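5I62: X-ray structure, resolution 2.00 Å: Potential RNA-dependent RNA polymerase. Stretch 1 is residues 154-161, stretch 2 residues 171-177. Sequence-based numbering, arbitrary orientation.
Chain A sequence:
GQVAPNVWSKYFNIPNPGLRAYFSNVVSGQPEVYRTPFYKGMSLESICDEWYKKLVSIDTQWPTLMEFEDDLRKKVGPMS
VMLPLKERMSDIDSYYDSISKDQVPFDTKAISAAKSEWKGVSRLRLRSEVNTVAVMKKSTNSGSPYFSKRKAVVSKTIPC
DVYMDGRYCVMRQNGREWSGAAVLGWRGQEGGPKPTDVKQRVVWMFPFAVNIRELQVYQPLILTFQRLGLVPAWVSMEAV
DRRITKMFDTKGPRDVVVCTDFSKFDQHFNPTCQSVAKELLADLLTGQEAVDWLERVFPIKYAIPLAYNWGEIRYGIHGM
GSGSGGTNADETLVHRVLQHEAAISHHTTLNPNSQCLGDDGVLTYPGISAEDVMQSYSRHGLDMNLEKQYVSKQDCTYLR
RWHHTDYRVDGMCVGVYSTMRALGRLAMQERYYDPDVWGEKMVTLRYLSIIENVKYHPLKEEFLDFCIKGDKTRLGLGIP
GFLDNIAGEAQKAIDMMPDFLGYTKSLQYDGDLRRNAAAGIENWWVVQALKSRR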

# COMPACT_ATOMS: atom_id res chain seq x y z
N VAL A 154 -16.27 -1.77 19.97
CA VAL A 154 -15.08 -1.62 20.81
C VAL A 154 -15.30 -2.29 22.16
O VAL A 154 -14.45 -3.06 22.65
N SER A 155 -16.46 -2.01 22.79
CA SER A 155 -16.69 -2.50 24.14
C SER A 155 -16.83 -4.01 24.16
O SER A 155 -16.54 -4.64 25.18
N LYS A 156 -17.26 -4.61 23.06
CA LYS A 156 -17.34 -6.07 22.96
C LYS A 156 -16.00 -6.71 22.61
O LYS A 156 -15.88 -7.94 22.69
N THR A 157 -15.00 -5.92 22.21
CA THR A 157 -13.75 -6.46 21.69
C THR A 157 -12.63 -6.44 22.72
O THR A 157 -11.91 -7.43 22.87
N ILE A 158 -12.47 -5.33 23.43
CA ILE A 158 -11.39 -5.23 24.41
C ILE A 158 -11.93 -5.41 25.84
O ILE A 158 -13.08 -5.09 26.10
N PRO A 159 -11.11 -5.93 26.77
CA PRO A 159 -9.74 -6.39 26.51
C PRO A 159 -9.74 -7.69 25.71
O PRO A 159 -10.69 -8.48 25.80
N CYS A 160 -8.69 -7.90 24.92
CA CYS A 160 -8.61 -9.06 24.06
C CYS A 160 -7.23 -9.69 24.14
O CYS A 160 -6.24 -9.04 24.49
N ASP A 161 -7.20 -10.99 23.84
CA ASP A 161 -5.99 -11.80 23.81
C ASP A 161 -6.13 -12.68 22.58
O ASP A 161 -7.16 -13.34 22.42
N MET A 171 -9.28 -16.09 19.82
CA MET A 171 -9.51 -14.69 20.18
C MET A 171 -10.41 -14.64 21.41
O MET A 171 -11.61 -14.91 21.31
N ARG A 172 -9.83 -14.30 22.56
CA ARG A 172 -10.62 -14.02 23.76
C ARG A 172 -10.94 -12.53 23.78
O ARG A 172 -10.03 -11.70 23.81
N GLN A 173 -12.22 -12.19 23.76
CA GLN A 173 -12.66 -10.80 23.66
C GLN A 173 -13.67 -10.54 24.75
O GLN A 173 -14.79 -11.06 24.68
N ASN A 174 -13.28 -9.75 25.76
CA ASN A 174 -14.15 -9.36 26.87
C ASN A 174 -15.13 -10.46 27.27
O ASN A 174 -16.34 -10.28 27.17
N GLY A 175 -14.62 -11.62 27.69
CA GLY A 175 -15.48 -12.69 28.19
C GLY A 175 -15.95 -13.70 27.17
O GLY A 175 -16.50 -14.73 27.57
N ARG A 176 -15.75 -13.45 25.88
CA ARG A 176 -16.10 -14.38 24.82
C ARG A 176 -14.84 -15.05 24.28
O ARG A 176 -13.77 -14.45 24.26
N GLU A 177 -14.96 -16.29 23.82
CA GLU A 177 -13.92 -16.92 23.02
C GLU A 177 -14.45 -17.15 21.62
O GLU A 177 -15.42 -17.90 21.43

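Where the stretches run as strands, C160 and D161 pair antiparallel with Q173 and R172, and backbone hydrogen bonds set the stage for the side chains. D161 N donates to R172 O (2.9 Å) and R172 N returns a bond to D161 O (2.8 Å); two residues along, past the non-hydrogen-bonded pair C160 and Q173, N174 N donates to P159 O at 2.9 Å in a nearly straight bond. P159, which follows a cis peptide bond, has no amide hydrogen to give, but its carbonyl can accept.

Among the side chains, N174 makes the direct polar contact. In the t rotamer (chi1 -167°), its CA-to-CB bond points sideways to the other stretch, and its ND2 donates to S155 O at 3.0 Å. A short carboxamide suits this place: it supplies a donor to the backbone carbonyl of S155, while N174 CB lies 3.5 Å from I158 O. N174 also has positive phi, as the type I' turn from Q173 to R176 requires, and asparagine tolerates this well.

Q173 works through water. Its m, t side chain shares a sheet face with C160, a p rotamer, and Q173 CG lies 4.2 Å from C160 CB. Its amide reaches far enough for NE2 to donate to a water at 3.1 Å, and that water donates to K156 O at 2.8 Å, bridging the stretches.

D161 (t) and R172 (m) occupy the other face, their CB atoms 4.4 Å apart. They form no salt bridge here: the end of R172 leads away, and the D161 carboxylate is bonded elsewhere in the structure.

The CA-to-CB bond of R176 points toward the other stretch. Its NH1 donates to N174 O at 3.0 Å, bracing the turn, while K156 O lies over one face of its flat guanidinium. The aliphatic part of K156 (chi1 m) packs alongside, with K156 CG 3.6 Å from R176 NH2, while the charged end of K156 leads away.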

# COMPACT_ATOMS: atom_id res chain seq x y z
CB VAL A 154 -14.70 -0.14 20.98
CG1 VAL A 154 -13.65 0.02 22.05
CG2 VAL A 154 -14.21 0.45 19.66
CB SER A 155 -17.94 -1.84 24.74
OG SER A 155 -19.09 -2.20 23.99
CB LYS A 156 -18.36 -6.46 21.90
CG LYS A 156 -19.78 -6.03 22.21
CD LYS A 156 -20.74 -6.69 21.24
CE LYS A 156 -21.67 -5.68 20.59
NZ LYS A 156 -22.36 -6.25 19.39
CB THR A 157 -13.32 -5.68 20.43
OG1 THR A 157 -14.34 -5.80 19.45
CG2 THR A 157 -12.02 -6.26 19.84
CB ILE A 158 -10.64 -3.90 24.27
CG1 ILE A 158 -11.56 -2.71 24.48
CG2 ILE A 158 -9.97 -3.81 22.89
CD1 ILE A 158 -10.81 -1.36 24.49
CB PRO A 159 -9.17 -6.59 27.92
CG PRO A 159 -10.37 -7.03 28.70
CD PRO A 159 -11.50 -6.17 28.17
CB CYS A 160 -8.97 -8.73 22.59
SG CYS A 160 -7.94 -7.45 21.80
CB ASP A 161 -5.86 -12.65 25.08
CG ASP A 161 -4.61 -13.52 25.09
OD1 ASP A 161 -3.57 -13.09 24.55
OD2 ASP A 161 -4.67 -14.63 25.65
CB MET A 171 -10.13 -13.91 19.03
CG MET A 171 -9.37 -14.08 17.71
SD MET A 171 -9.80 -12.83 16.50
CE MET A 171 -11.60 -13.00 16.43
CB ARG A 172 -9.86 -14.41 25.03
CG ARG A 172 -9.83 -15.89 25.34
CD ARG A 172 -11.17 -16.40 25.91
NE ARG A 172 -11.60 -15.72 27.14
CZ ARG A 172 -12.76 -15.95 27.75
NH1 ARG A 172 -13.61 -16.86 27.26
NH2 ARG A 172 -13.08 -15.29 28.86
CB GLN A 173 -13.27 -10.49 22.29
CG GLN A 173 -12.37 -10.80 21.12
CD GLN A 173 -13.02 -10.51 19.78
OE1 GLN A 173 -12.39 -10.70 18.74
NE2 GLN A 173 -14.29 -10.03 19.80
CB ASN A 174 -14.92 -8.08 26.51
CG ASN A 174 -15.58 -7.44 27.71
OD1 ASN A 174 -15.25 -7.76 28.85
ND2 ASN A 174 -16.53 -6.53 27.47
CB ARG A 176 -16.80 -13.67 23.67
CG ARG A 176 -18.16 -13.08 23.99
CD ARG A 176 -18.05 -11.68 24.58
NE ARG A 176 -19.22 -10.86 24.25
CZ ARG A 176 -19.37 -9.60 24.66
NH1 ARG A 176 -18.44 -9.04 25.42
NH2 ARG A 176 -20.46 -8.91 24.32
CB GLU A 177 -13.42 -18.24 23.61
CG GLU A 177 -12.48 -18.92 22.59
CD GLU A 177 -11.65 -20.06 23.15
OE1 GLU A 177 -11.52 -20.20 24.39
OE2 GLU A 177 -11.12 -20.83 22.31
O HOH W 1 -16.74 -10.37 21.60